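Local coordinates for enoyl-CoA hydratase/isomerase family protein (Mycobacterium tuberculosis, PDB 4FN7) that probably acts as an enoyl-CoA hydratase or isomerase of the crotonase superfamily, working on unsaturated acyl-CoA thioesters in lipid metabolism, at residues A[79-84]-A[219-225]; A[38-42]-A[88-92]. All coordinates share one frame. Where two conformers were deposited one is given. Numbering follows the deposited sequence.

Contact 1: residues A[79-84]-A[219-225]; sequences LRGGFE and RAGIDGI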
ATOM      1  N   LEU A  79      27.223  -5.879  -2.652  1.00 11.45           N
ATOM      2  CA  LEU A  79      25.901  -5.281  -2.773  1.00 10.81           C
ATOM      3  C   LEU A  79      25.294  -5.556  -4.142  1.00 11.41           C
ATOM      4  O   LEU A  79      24.142  -5.961  -4.238  1.00 11.27           O
ATOM      5  CB  LEU A  79      25.943  -3.782  -2.484  1.00 13.75           C
ATOM      6  CG  LEU A  79      25.597  -3.413  -1.035  1.00 15.88           C
ATOM      7  CD1 LEU A  79      26.520  -4.122  -0.051  1.00 17.41           C
ATOM      8  CD2 LEU A  79      25.644  -1.908  -0.849  1.00 18.68           C
ATOM      9  N   ARG A  80      26.073  -5.364  -5.201  1.00 11.45           N
ATOM     10  CA  ARG A  80      25.559  -5.667  -6.539  1.00 12.36           C
ATOM     11  C   ARG A  80      25.112  -7.123  -6.644  1.00 11.61           C
ATOM     12  O   ARG A  80      24.051  -7.413  -7.190  1.00 11.65           O
ATOM     13  CB  ARG A  80      26.598  -5.353  -7.622  1.00 16.16           C
ATOM     14  CG  ARG A  80      26.741  -3.874  -7.941  1.00 19.05           C
ATOM     15  CD  ARG A  80      27.931  -3.619  -8.859  1.00 23.38           C
ATOM     16  NE  ARG A  80      27.831  -4.359 -10.112  1.00 27.78           N
ATOM     17  CZ  ARG A  80      27.238  -3.898 -11.209  1.00 31.22           C
ATOM     18  NH1 ARG A  80      26.688  -2.689 -11.215  1.00 31.94           N
ATOM     19  NH2 ARG A  80      27.196  -4.644 -12.304  1.00 33.23           N
ATOM     20  N   GLY A  81      25.917  -8.040  -6.116  1.00 11.71           N
ATOM     21  CA  GLY A  81      25.576  -9.451  -6.191  1.00 11.85           C
ATOM     22  C   GLY A  81      24.304  -9.779  -5.432  1.00  9.97           C
ATOM     23  O   GLY A  81      23.494 -10.602  -5.870  1.00 11.30           O
ATOM     24  N   GLY A  82      24.115  -9.132  -4.286  1.00  9.92           N
ATOM     25  CA  GLY A  82      22.942  -9.374  -3.467  1.00 11.43           C
ATOM     26  C   GLY A  82      21.690  -8.888  -4.167  1.00  9.80           C
ATOM     27  O   GLY A  82      20.665  -9.568  -4.203  1.00  9.71           O
ATOM     28  N   PHE A  83      21.769  -7.695  -4.735  1.00  9.56           N
ATOM     29  CA  PHE A  83      20.607  -7.144  -5.411  1.00  9.29           C
ATOM     30  C   PHE A  83      20.333  -7.817  -6.751  1.00  9.60           C
ATOM     31  O   PHE A  83      19.183  -7.915  -7.168  1.00 10.27           O
ATOM     32  CB  PHE A  83      20.724  -5.624  -5.517  1.00 10.60           C
ATOM     33  CG  PHE A  83      20.783  -4.954  -4.177  1.00 11.06           C
ATOM     34  CD1 PHE A  83      19.868  -5.287  -3.196  1.00 12.98           C
ATOM     35  CD2 PHE A  83      21.775  -4.038  -3.882  1.00 12.37           C
ATOM     36  CE1 PHE A  83      19.915  -4.691  -1.944  1.00 14.14           C
ATOM     37  CE2 PHE A  83      21.831  -3.439  -2.631  1.00 13.64           C
ATOM     38  CZ  PHE A  83      20.901  -3.769  -1.663  1.00 13.89           C
ATOM     39  N   GLU A  84      21.379  -8.325  -7.396  1.00  9.76           N
ATOM     40  CA  GLU A  84      21.195  -9.138  -8.597  1.00 10.97           C
ATOM     41  C   GLU A  84      20.466 -10.446  -8.269  1.00  9.46           C
ATOM     42  O   GLU A  84      19.598 -10.892  -9.021  1.00 10.92           O
ATOM     43  CB  GLU A  84      22.535  -9.444  -9.265  1.00 12.49           C
ATOM     44  CG  GLU A  84      22.376 -10.030 -10.649  1.00 18.41           C
ATOM     45  CD  GLU A  84      21.735  -9.044 -11.600  1.00 22.55           C
ATOM     46  OE1 GLU A  84      22.243  -7.908 -11.698  1.00 23.79           O
ATOM     47  OE2 GLU A  84      20.722  -9.395 -12.239  1.00 25.76           O
ATOM     48  N   ARG A 219      17.059  -2.710 -11.253  1.00 12.75           N
ATOM     49  CA  ARG A 219      18.135  -2.691 -12.234  1.00 14.66           C
ATOM     50  C   ARG A 219      18.901  -1.370 -12.167  1.00 15.08           C
ATOM     51  O   ARG A 219      20.131  -1.354 -12.154  1.00 16.00           O
ATOM     52  CB  ARG A 219      17.577  -2.910 -13.641  1.00 17.48           C
ATOM     53  CG  ARG A 219      18.602  -2.802 -14.752  1.00 20.61           C
ATOM     54  CD  ARG A 219      19.728  -3.801 -14.561  1.00 23.53           C
ATOM     55  NE  ARG A 219      19.204  -5.137 -14.310  1.00 23.75           N
ATOM     56  CZ  ARG A 219      19.897  -6.122 -13.751  1.00 23.28           C
ATOM     57  NH1 ARG A 219      21.156  -5.925 -13.380  1.00 24.26           N
ATOM     58  NH2 ARG A 219      19.326  -7.305 -13.557  1.00 22.08           N
ATOM     59  N   ALA A 220      18.169  -0.259 -12.130  1.00 14.59           N
ATOM     60  CA  ALA A 220      18.805   1.049 -12.026  1.00 15.51           C
ATOM     61  C   ALA A 220      19.610   1.148 -10.737  1.00 15.86           C
ATOM     62  O   ALA A 220      20.686   1.744 -10.712  1.00 17.38           O
ATOM     63  CB  ALA A 220      17.764   2.157 -12.088  1.00 16.09           C
ATOM     64  N   GLY A 221      19.080   0.571  -9.666  1.00 16.00           N
ATOM     65  CA  GLY A 221      19.747   0.598  -8.378  1.00 14.31           C
ATOM     66  C   GLY A 221      21.028  -0.211  -8.367  1.00 14.10           C
ATOM     67  O   GLY A 221      22.009   0.161  -7.723  1.00 15.28           O
ATOM     68  N   ILE A 222      21.020  -1.333  -9.077  1.00 14.22           N
ATOM     69  CA  ILE A 222      22.209  -2.158  -9.208  1.00 14.48           C
ATOM     70  C   ILE A 222      23.270  -1.391  -9.991  1.00 16.69           C
ATOM     71  O   ILE A 222      24.433  -1.311  -9.580  1.00 15.93           O
ATOM     72  CB  ILE A 222      21.876  -3.499  -9.907  1.00 13.99           C
ATOM     73  CG1 ILE A 222      21.015  -4.374  -8.987  1.00 14.40           C
ATOM     74  CG2 ILE A 222      23.153  -4.223 -10.316  1.00 14.56           C
ATOM     75  CD1 ILE A 222      20.375  -5.565  -9.679  1.00 13.79           C
ATOM     76  N   ASP A 223      22.857  -0.805 -11.111  1.00 18.02           N
ATOM     77  CA  ASP A 223      23.761  -0.018 -11.939  1.00 20.14           C
ATOM     78  C   ASP A 223      24.366   1.150 -11.160  1.00 21.06           C
ATOM     79  O   ASP A 223      25.510   1.534 -11.393  1.00 23.27           O
ATOM     80  CB  ASP A 223      23.036   0.499 -13.184  1.00 24.40           C
ATOM     81  CG  ASP A 223      22.630  -0.619 -14.126  1.00 29.72           C
ATOM     82  OD1 ASP A 223      23.232  -1.709 -14.041  1.00 31.69           O
ATOM     83  OD2 ASP A 223      21.716  -0.409 -14.954  1.00 32.60           O
ATOM     84  N   GLY A 224      23.600   1.695 -10.219  1.00 18.60           N
ATOM     85  CA  GLY A 224      24.016   2.875  -9.481  1.00 18.81           C
ATOM     86  C   GLY A 224      24.813   2.641  -8.207  1.00 19.13           C
ATOM     87  O   GLY A 224      25.198   3.604  -7.543  1.00 21.79           O
ATOM     88  N   ILE A 225      25.084   1.384  -7.866  1.00 17.20           N
ATOM     89  CA  ILE A 225      25.757   1.079  -6.607  1.00 18.09           C
ATOM     90  C   ILE A 225      27.113   1.765  -6.492  1.00 18.21           C
ATOM     91  O   ILE A 225      27.432   2.345  -5.453  1.00 19.46           O
ATOM     92  CB  ILE A 225      25.944  -0.437  -6.388  1.00 18.13           C
ATOM     93  CG1 ILE A 225      24.603  -1.107  -6.085  1.00 19.74           C
ATOM     94  CG2 ILE A 225      26.914  -0.690  -5.234  1.00 20.54           C
ATOM     95  CD1 ILE A 225      23.956  -0.624  -4.813  1.00 22.17           C
TER
HETATM   96  O   HOH W   1      27.492  -0.076  -9.987  0.86 23.80           O
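Ile222 sits at the middle of an almost antiparallel helix pair: the axes of 79-84 and 219-223 run at 167° and approach to 9.6 Å, and its CA lies 5.5 Å from the CA of Arg80. Its CG1 packs 3.7 Å from Phe83 CB, and its CD1 reaches 3.6 Å from Phe83 O. On the exposed side, Arg80 CG is 3.9 Å from Ile225 CB, Ile222 CG2 lies over one face of the Arg80 guanidinium, and NH1 donates to water 1, which donates to Asp223 O. The CA-to-CB bond of Ile225 points toward 79-84, with CD1 4.1 Å from Phe83 CE2 and CG2 4.3 Å from Leu79 CB. Phe83 also touches helices 107-112 and 139-148. A two-pronged salt bridge borders the other end, Arg219 NH1 to Glu84 OE1 and Arg219 NH2 to Glu84 OE2, both 2.8 Å; Tyr87 adds a cation-pi contact to Arg219. An apolar centre rimmed by charge and water implies a seam shut to solvent inside, its charges kept where water reaches.

Contact 2: residues A[38-42]-A[88-92]; sequences IDNAD and RLLSY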
ATOM      1  N   ILE A  38      20.338 -22.157  -7.458  1.00  9.87           N
ATOM      2  CA  ILE A  38      19.256 -21.767  -8.354  1.00 10.41           C
ATOM      3  C   ILE A  38      19.567 -22.261  -9.779  1.00 10.07           C
ATOM      4  O   ILE A  38      18.654 -22.662 -10.503  1.00 10.31           O
ATOM      5  CB  ILE A  38      18.965 -20.240  -8.318  1.00 10.76           C
ATOM      6  CG1 ILE A  38      18.663 -19.788  -6.884  1.00 12.39           C
ATOM      7  CG2 ILE A  38      17.805 -19.896  -9.260  1.00 11.17           C
ATOM      8  CD1 ILE A  38      18.743 -18.286  -6.670  1.00 13.70           C
ATOM      9  N   ASP A  39      20.840 -22.245 -10.172  1.00 10.06           N
ATOM     10  CA  ASP A  39      21.233 -22.854 -11.449  1.00 10.55           C
ATOM     11  C   ASP A  39      20.784 -24.319 -11.507  1.00 10.89           C
ATOM     12  O   ASP A  39      20.288 -24.777 -12.539  1.00 11.68           O
ATOM     13  CB  ASP A  39      22.753 -22.813 -11.676  1.00 11.75           C
ATOM     14  CG  ASP A  39      23.308 -21.412 -11.861  1.00 14.23           C
ATOM     15  OD1 ASP A  39      22.544 -20.443 -12.074  1.00 13.84           O
ATOM     16  OD2 ASP A  39      24.551 -21.299 -11.813  1.00 14.47           O
ATOM     17  N   ASN A  40      20.989 -25.062 -10.417  1.00 11.04           N
ATOM     18  CA  ASN A  40      20.522 -26.449 -10.358  1.00 11.66           C
ATOM     19  C   ASN A  40      19.017 -26.536 -10.572  1.00 10.95           C
ATOM     20  O   ASN A  40      18.527 -27.404 -11.300  1.00 11.88           O
ATOM     21  CB  ASN A  40      20.864 -27.115  -9.022  1.00 12.64           C
ATOM     22  CG  ASN A  40      22.344 -27.340  -8.832  1.00 15.59           C
ATOM     23  OD1 ASN A  40      23.115 -27.352  -9.786  1.00 14.96           O
ATOM     24  ND2 ASN A  40      22.750 -27.521  -7.578  1.00 20.43           N
ATOM     25  N   ALA A  41      18.285 -25.648  -9.907  1.00 11.26           N
ATOM     26  CA  ALA A  41      16.839 -25.610 -10.038  1.00 11.52           C
ATOM     27  C   ALA A  41      16.439 -25.321 -11.476  1.00 10.43           C
ATOM     28  O   ALA A  41      15.465 -25.885 -11.982  1.00 11.21           O
ATOM     29  CB  ALA A  41      16.245 -24.567  -9.099  1.00 12.52           C
ATOM     30  N   ASP A  42      17.187 -24.440 -12.134  1.00 11.35           N
ATOM     31  CA  ASP A  42      16.963 -24.159 -13.550  1.00 12.30           C
ATOM     32  C   ASP A  42      17.154 -25.418 -14.392  1.00 11.74           C
ATOM     33  O   ASP A  42      16.317 -25.751 -15.238  1.00 13.07           O
ATOM     34  CB  ASP A  42      17.913 -23.069 -14.062  1.00 12.30           C
ATOM     35  CG  ASP A  42      17.571 -21.677 -13.542  1.00 12.58           C
ATOM     36  OD1 ASP A  42      16.485 -21.473 -12.960  1.00 13.53           O
ATOM     37  OD2 ASP A  42      18.399 -20.766 -13.755  1.00 14.35           O
ATOM     38  N   ARG A  88      16.968 -11.711  -9.693  1.00  9.14           N
ATOM     39  CA  ARG A  88      16.817 -13.062 -10.232  1.00  8.99           C
ATOM     40  C   ARG A  88      15.611 -13.771  -9.628  1.00  8.68           C
ATOM     41  O   ARG A  88      14.834 -14.414 -10.335  1.00 10.06           O
ATOM     42  CB  ARG A  88      18.082 -13.883  -9.982  1.00  9.66           C
ATOM     43  CG  ARG A  88      18.058 -15.238 -10.658  1.00  9.55           C
ATOM     44  CD  ARG A  88      19.335 -16.010 -10.412  1.00 11.12           C
ATOM     45  NE  ARG A  88      19.299 -17.265 -11.164  1.00 10.85           N
ATOM     46  CZ  ARG A  88      20.228 -18.211 -11.110  1.00 10.78           C
ATOM     47  NH1 ARG A  88      21.286 -18.077 -10.325  1.00 11.73           N
ATOM     48  NH2 ARG A  88      20.080 -19.303 -11.844  1.00 12.61           N
ATOM     49  N   LEU A  89      15.436 -13.643  -8.319  1.00  8.98           N
ATOM     50  CA  LEU A  89      14.334 -14.318  -7.653  1.00  8.79           C
ATOM     51  C   LEU A  89      12.983 -13.652  -7.897  1.00  7.98           C
ATOM     52  O   LEU A  89      11.982 -14.340  -8.068  1.00  9.13           O
ATOM     53  CB  LEU A  89      14.617 -14.465  -6.158  1.00  9.79           C
ATOM     54  CG  LEU A  89      15.701 -15.511  -5.870  1.00 10.61           C
ATOM     55  CD1 LEU A  89      16.190 -15.399  -4.437  1.00 12.54           C
ATOM     56  CD2 LEU A  89      15.196 -16.927  -6.163  1.00 12.08           C
ATOM     57  N   LEU A  90      12.943 -12.321  -7.904  1.00  8.39           N
ATOM     58  CA  LEU A  90      11.699 -11.604  -8.169  1.00  8.71           C
ATOM     59  C   LEU A  90      11.195 -11.856  -9.585  1.00  9.21           C
ATOM     60  O   LEU A  90      10.000 -11.759  -9.846  1.00  9.99           O
ATOM     61  CB  LEU A  90      11.885 -10.102  -7.953  1.00  9.18           C
ATOM     62  CG  LEU A  90      11.793  -9.615  -6.501  1.00 10.21           C
ATOM     63  CD1 LEU A  90      12.282  -8.175  -6.379  1.00 13.07           C
ATOM     64  CD2 LEU A  90      10.386  -9.755  -5.939  1.00 10.90           C
ATOM     65  N   SER A  91      12.113 -12.179 -10.495  1.00  8.64           N
ATOM     66  CA  SER A  91      11.720 -12.428 -11.876  0.72  9.36           C
ATOM     67  C   SER A  91      11.663 -13.921 -12.196  1.00  9.70           C
ATOM     68  O   SER A  91      11.409 -14.310 -13.338  1.00 10.19           O
ATOM     69  CB  SER A  91      12.665 -11.707 -12.837  0.72 12.19           C
ATOM     70  OG  SER A  91      13.985 -12.194 -12.706  0.72 11.21           O
ATOM     71  N   TYR A  92      11.870 -14.753 -11.183  1.00  8.92           N
ATOM     72  CA  TYR A  92      11.974 -16.194 -11.392  1.00  9.51           C
ATOM     73  C   TYR A  92      10.696 -16.763 -12.008  1.00  9.64           C
ATOM     74  O   TYR A  92       9.605 -16.445 -11.558  1.00  9.80           O
ATOM     75  CB  TYR A  92      12.318 -16.898 -10.073  1.00  9.93           C
ATOM     76  CG  TYR A  92      12.950 -18.245 -10.300  1.00 10.16           C
ATOM     77  CD1 TYR A  92      14.241 -18.342 -10.805  1.00 10.40           C
ATOM     78  CD2 TYR A  92      12.253 -19.418 -10.051  1.00 10.15           C
ATOM     79  CE1 TYR A  92      14.822 -19.572 -11.049  1.00 10.11           C
ATOM     80  CE2 TYR A  92      12.832 -20.652 -10.288  1.00 10.43           C
ATOM     81  CZ  TYR A  92      14.113 -20.719 -10.786  1.00 10.45           C
ATOM     82  OH  TYR A  92      14.677 -21.951 -11.032  1.00 12.25           O
TER
HETATM   83  O   HOH W   2      13.314 -23.944 -12.515  0.95 17.22           O
HETATM   84  O   HOH W   3      17.444 -17.934 -13.288  1.00 26.21           O
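Helix 28-44 meets the C-terminal end of helix 73-90 through side chains, the nearest CA pair, Ile38 and Leu89, being 9.0 Å apart. Ile38 points into the gap and touches three residues: CD1 is 3.8 Å from Leu89 CD2, while CG2 lies 3.5 Å from both Tyr92 CE1 and Arg88 CZ, over one face of the guanidinium. Asp39 starts away from the partner, yet its carboxylate turns back, and OD1 accepts from Arg88 NH2 at 2.7 Å and weakly from NH1 at 3.2 Å. Ala41 brings CB to 3.6 Å from Tyr92 OH, and water 2 donates both to Ala41 O and to that hydroxyl. One turn beyond Ile38, Asp42 divides its carboxylate: OD2 receives Arg88 NH2 at 2.9 Å, whereas OD1 accepts the proton of Tyr92 OH at 2.7 Å. Water 3 links Asp42 OD2 to Arg88 NE. Arg88 is fully extended, all four chi angles near 180°, and so spans the gap to both acids; Asn35 takes a further bond from NH1. Ala41, Leu89 and Tyr92 also pack on strand 48-52. The result is a salt-bridge network roofing an apolar layer, joining two helices that pack over the parallel strands of a crotonase-fold sheet.

From the N terminus, the chain first supplies 38-42 on helix 28-44, then runs through strand 48-52 and helix 64-69 into helix 73-90. Contact 2 closes this shorter loop, with 45 residues between its segments. Contact 1 begins on the same helix, before that loop is complete, and closes only after 134 further residues, at the end of helix 200-223; the two loops therefore cross. Helix 73-90 is the shared element, and the centres of the two contacts lie about 17 Å apart. Contact 2 ties its C-terminal end to the helix beside the sheet, whereas contact 1 joins its middle to the C-terminal helical region. Arg211, on helix 200-223, also bonds Leu90 O, so that helix reaches both sites.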